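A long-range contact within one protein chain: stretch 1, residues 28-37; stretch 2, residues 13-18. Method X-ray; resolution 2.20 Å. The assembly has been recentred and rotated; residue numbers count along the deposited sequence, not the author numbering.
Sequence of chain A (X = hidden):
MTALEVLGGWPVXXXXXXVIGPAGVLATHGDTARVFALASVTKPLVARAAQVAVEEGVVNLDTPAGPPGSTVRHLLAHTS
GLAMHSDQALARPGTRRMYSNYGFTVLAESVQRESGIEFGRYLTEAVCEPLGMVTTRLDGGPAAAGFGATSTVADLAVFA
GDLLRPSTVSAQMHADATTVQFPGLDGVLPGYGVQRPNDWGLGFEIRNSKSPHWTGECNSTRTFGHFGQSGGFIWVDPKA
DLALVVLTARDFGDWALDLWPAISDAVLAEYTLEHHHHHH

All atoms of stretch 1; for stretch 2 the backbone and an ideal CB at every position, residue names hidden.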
ATOM      1  N   THR A  28     -15.582 -13.337   2.210  1.00 10.73           N
ATOM      2  CA  THR A  28     -14.429 -13.451   3.091  1.00 11.91           C
ATOM      3  C   THR A  28     -14.074 -14.911   3.209  1.00  8.71           C
ATOM      4  O   THR A  28     -14.816 -15.777   2.753  1.00 12.06           O
ATOM      5  CB  THR A  28     -14.707 -12.915   4.515  1.00 13.33           C
ATOM      6  OG1 THR A  28     -15.615 -13.793   5.187  1.00 18.35           O
ATOM      7  CG2 THR A  28     -15.308 -11.513   4.459  1.00 10.82           C
ATOM      8  N   HIS A  29     -12.927 -15.174   3.817  1.00 18.54           N
ATOM      9  CA  HIS A  29     -12.462 -16.532   4.041  1.00 12.96           C
ATOM     10  C   HIS A  29     -11.422 -16.456   5.143  1.00 14.66           C
ATOM     11  O   HIS A  29     -10.657 -15.496   5.206  1.00 24.32           O
ATOM     12  CB  HIS A  29     -11.842 -17.114   2.770  1.00 12.32           C
ATOM     13  CG  HIS A  29     -11.474 -18.560   2.896  1.00 21.43           C
ATOM     14  ND1 HIS A  29     -10.387 -18.990   3.628  1.00 20.28           N
ATOM     15  CD2 HIS A  29     -12.081 -19.677   2.434  1.00 15.93           C
ATOM     16  CE1 HIS A  29     -10.343 -20.310   3.611  1.00 18.49           C
ATOM     17  NE2 HIS A  29     -11.360 -20.752   2.895  1.00 22.83           N
ATOM     18  N   GLY A  30     -11.405 -17.454   6.019  1.00 15.52           N
ATOM     19  CA  GLY A  30     -10.444 -17.465   7.104  1.00 12.62           C
ATOM     20  C   GLY A  30     -10.873 -16.590   8.264  1.00 11.72           C
ATOM     21  O   GLY A  30     -11.997 -16.086   8.292  1.00 14.77           O
ATOM     22  N   ASP A  31      -9.981 -16.397   9.227  1.00 13.07           N
ATOM     23  CA  ASP A  31     -10.312 -15.575  10.385  1.00 19.27           C
ATOM     24  C   ASP A  31      -9.966 -14.111  10.119  1.00 14.66           C
ATOM     25  O   ASP A  31      -8.808 -13.703  10.220  1.00 15.07           O
ATOM     26  CB  ASP A  31      -9.564 -16.097  11.617  1.00 13.47           C
ATOM     27  CG  ASP A  31      -9.989 -15.403  12.889  1.00 10.22           C
ATOM     28  OD1 ASP A  31     -10.891 -14.536  12.825  1.00 16.48           O
ATOM     29  OD2 ASP A  31      -9.423 -15.728  13.957  1.00 25.53           O
ATOM     30  N   THR A  32     -10.986 -13.326   9.784  1.00 11.83           N
ATOM     31  CA  THR A  32     -10.804 -11.910   9.485  1.00  9.44           C
ATOM     32  C   THR A  32     -10.489 -11.067  10.729  1.00 15.42           C
ATOM     33  O   THR A  32     -10.214  -9.869  10.629  1.00 15.65           O
ATOM     34  CB  THR A  32     -12.051 -11.331   8.767  1.00  7.82           C
ATOM     35  OG1 THR A  32     -13.194 -11.441   9.620  1.00 15.02           O
ATOM     36  CG2 THR A  32     -12.320 -12.086   7.483  1.00  6.59           C
ATOM     37  N   ALA A  33     -10.517 -11.700  11.896  1.00  9.53           N
ATOM     38  CA  ALA A  33     -10.220 -11.014  13.145  1.00 12.16           C
ATOM     39  C   ALA A  33      -8.786 -11.319  13.591  1.00 15.32           C
ATOM     40  O   ALA A  33      -8.265 -10.693  14.513  1.00 19.46           O
ATOM     41  CB  ALA A  33     -11.209 -11.443  14.235  1.00 11.75           C
ATOM     42  N   ARG A  34      -8.149 -12.282  12.932  1.00 13.71           N
ATOM     43  CA  ARG A  34      -6.778 -12.660  13.263  1.00 13.17           C
ATOM     44  C   ARG A  34      -5.761 -11.582  12.875  1.00 14.97           C
ATOM     45  O   ARG A  34      -5.785 -11.066  11.756  1.00 13.83           O
ATOM     46  CB  ARG A  34      -6.414 -13.982  12.570  1.00 11.02           C
ATOM     47  CG  ARG A  34      -4.942 -14.325  12.679  1.00 15.43           C
ATOM     48  CD  ARG A  34      -4.639 -15.755  12.300  1.00 15.23           C
ATOM     49  NE  ARG A  34      -3.207 -16.017  12.358  1.00 18.04           N
ATOM     50  CZ  ARG A  34      -2.669 -17.227  12.461  1.00 30.31           C
ATOM     51  NH1 ARG A  34      -3.443 -18.303  12.521  1.00 19.57           N
ATOM     52  NH2 ARG A  34      -1.350 -17.360  12.508  1.00 29.32           N
ATOM     53  N   VAL A  35      -4.862 -11.257  13.802  1.00 10.53           N
ATOM     54  CA  VAL A  35      -3.834 -10.247  13.566  1.00 11.51           C
ATOM     55  C   VAL A  35      -2.660 -10.786  12.745  1.00 16.13           C
ATOM     56  O   VAL A  35      -2.114 -11.841  13.053  1.00 19.91           O
ATOM     57  CB  VAL A  35      -3.264  -9.702  14.890  1.00 14.91           C
ATOM     58  CG1 VAL A  35      -2.041  -8.853  14.603  1.00 15.09           C
ATOM     59  CG2 VAL A  35      -4.319  -8.874  15.625  1.00 11.39           C
ATOM     60  N   PHE A  36      -2.258 -10.037  11.722  1.00 13.11           N
ATOM     61  CA  PHE A  36      -1.157 -10.437  10.845  1.00 10.08           C
ATOM     62  C   PHE A  36      -0.110  -9.317  10.727  1.00 16.74           C
ATOM     63  O   PHE A  36      -0.442  -8.132  10.819  1.00 15.44           O
ATOM     64  CB  PHE A  36      -1.695 -10.732   9.436  1.00 10.57           C
ATOM     65  CG  PHE A  36      -2.462 -12.028   9.312  1.00 21.92           C
ATOM     66  CD1 PHE A  36      -1.799 -13.219   9.036  1.00 16.08           C
ATOM     67  CD2 PHE A  36      -3.851 -12.048   9.421  1.00 12.34           C
ATOM     68  CE1 PHE A  36      -2.508 -14.409   8.864  1.00 17.91           C
ATOM     69  CE2 PHE A  36      -4.570 -13.234   9.252  1.00 16.59           C
ATOM     70  CZ  PHE A  36      -3.897 -14.416   8.971  1.00 13.80           C
ATOM     71  N   ALA A  37       1.152  -9.684  10.528  1.00 15.61           N
ATOM     72  CA  ALA A  37       2.188  -8.674  10.339  1.00 20.80           C
ATOM     73  C   ALA A  37       1.955  -8.237   8.898  1.00 20.57           C
ATOM     74  O   ALA A  37       1.765  -9.081   8.020  1.00 16.91           O
ATOM     75  CB  ALA A  37       3.586  -9.287  10.491  1.00 13.20           C
ATOM     76  N   UNK A  13       0.689 -21.581   6.697  1.00 21.12           N
ATOM     77  CA  UNK A  13       0.223 -21.963   8.038  1.00 16.57           C
ATOM     78  C   UNK A  13      -1.174 -21.421   8.354  1.00 25.02           C
ATOM     79  O   UNK A  13      -1.912 -22.006   9.144  1.00 19.05           O
ATOM     80  CB  UNK A  13       1.213 -21.464   9.093  1.00 16.57           C
ATOM     81  N   UNK A  14      -1.521 -20.296   7.736  1.00 21.01           N
ATOM     82  CA  UNK A  14      -2.824 -19.665   7.938  1.00 24.82           C
ATOM     83  C   UNK A  14      -3.000 -18.504   6.964  1.00 28.22           C
ATOM     84  O   UNK A  14      -2.028 -17.851   6.566  1.00 21.62           O
ATOM     85  CB  UNK A  14      -2.973 -19.179   9.381  1.00 24.82           C
ATOM     86  N   UNK A  15      -4.248 -18.250   6.588  1.00 26.54           N
ATOM     87  CA  UNK A  15      -4.562 -17.166   5.665  1.00 20.84           C
ATOM     88  C   UNK A  15      -5.986 -16.674   5.865  1.00 17.56           C
ATOM     89  O   UNK A  15      -6.822 -17.385   6.414  1.00 12.55           O
ATOM     90  CB  UNK A  15      -4.361 -17.620   4.218  1.00 20.84           C
ATOM     91  N   UNK A  16      -6.243 -15.445   5.430  1.00 15.99           N
ATOM     92  CA  UNK A  16      -7.565 -14.838   5.525  1.00 11.00           C
ATOM     93  C   UNK A  16      -7.671 -13.837   4.379  1.00 13.68           C
ATOM     94  O   UNK A  16      -6.675 -13.238   3.968  1.00 12.63           O
ATOM     95  CB  UNK A  16      -7.790 -14.170   6.883  1.00 11.00           C
ATOM     96  N   UNK A  17      -8.874 -13.659   3.854  1.00  7.56           N
ATOM     97  CA  UNK A  17      -9.044 -12.746   2.747  1.00  9.86           C
ATOM     98  C   UNK A  17     -10.447 -12.186   2.671  1.00 16.62           C
ATOM     99  O   UNK A  17     -11.374 -12.702   3.299  1.00 15.94           O
ATOM    100  CB  UNK A  17      -8.693 -13.447   1.433  1.00  9.86           C
ATOM    101  N   UNK A  18     -10.590 -11.125   1.884  1.00 12.64           N
ATOM    102  CA  UNK A  18     -11.868 -10.469   1.702  1.00  9.26           C
ATOM    103  C   UNK A  18     -11.930  -9.739   0.370  1.00 15.59           C
ATOM    104  O   UNK A  18     -10.944  -9.157  -0.085  1.00 15.39           O
ATOM    105  CB  UNK A  18     -12.132  -9.495   2.852  1.00  9.26           C
TER

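Position 13 lies before the strand, with phi/psi of -62/-28 and a CA-to-CB bond pointing sideways. No atom of stretch 1 comes within 5.5 Å of its CB, so this contact hardly restricts the choice, although the phi value is one that a proline ring accepts. The residue is Pro13, which takes almost no part in the contact.

At position 14 the backbone is extended and the CB points toward stretch 1, where it meets the long, fully extended side chain of Arg34. The ideal CB is only 3.3 Å from Arg34 NH1 and 4.8 Å from Phe36 CE1. A small residue suits the place, though even its CB makes a tight contact; a longer one would have to lead its chain past the guanidinium, and an acidic group could answer the charge. The residue is Ala14, whose methyl lies over one face of the guanidinium, a packing contact without polar pairing.

Position 15 turns its CB away from stretch 1, so many side chains would be compatible with what is visible. Its backbone matters more: the carbonyl faces Gly30 and Asp31. The residue is Ala15; its O accepts a hydrogen bond from a water at 2.6 Å, and that water accepts one from Asp31 N at 2.8 Å, so that the water links Ala15 O to Asp31 N, which are 4.3 Å apart and too far for a direct hydrogen bond.

The CB at position 16 again points toward stretch 1, into a confined site: 3.5 Å from Asp31 O, 3.6 Å from His29 O and 4.1 Å from Phe36 CE2. Two carbonyls and an aromatic ring leave little room, favouring a small side chain such as alanine or perhaps serine. Ala16 is found, its CB making an apolar contact with Phe36 CE2. Opposite it, Gly30 permits the close approach: a CB there would sit 2.3 Å from Ala15 O, a clash.

Position 17 pairs with His29 in antiparallel register, and both side chains lie on the same face of the sheet. Since the nearest atom to its CB is His29 O at 4.7 Å, several side chains suited to a strand could fit. Ala17 contributes chiefly through its backbone: Ala17 N donates to His29 O at 2.9 Å, and His29 N donates to Ala17 O at 3.0 Å, the latter less linear.

Position 18 forms a non-hydrogen-bonded pair with Thr28, its CB on the face that carries the Thr28 side chain. With Thr28 CG2 4.1 Å from the ideal CB, a small or moderately sized apolar group suits. Ala18 supplies a methyl that packs beside the threonine methyl.

Stretch 2, residues 13-18: PAAAAA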
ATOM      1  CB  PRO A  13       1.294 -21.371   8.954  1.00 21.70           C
ATOM      2  CG  PRO A  13       2.528 -21.381   8.092  1.00 17.85           C
ATOM      3  CD  PRO A  13       1.981 -20.874   6.775  1.00 20.95           C
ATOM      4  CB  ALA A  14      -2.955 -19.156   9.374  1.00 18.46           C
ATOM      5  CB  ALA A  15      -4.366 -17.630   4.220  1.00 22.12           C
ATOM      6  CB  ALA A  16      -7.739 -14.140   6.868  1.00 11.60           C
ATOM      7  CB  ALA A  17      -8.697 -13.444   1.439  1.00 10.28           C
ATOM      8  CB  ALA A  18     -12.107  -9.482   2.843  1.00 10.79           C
TER
HETATM    9  O   HOH W   1      -7.367 -17.497   8.991  1.00 27.23           O
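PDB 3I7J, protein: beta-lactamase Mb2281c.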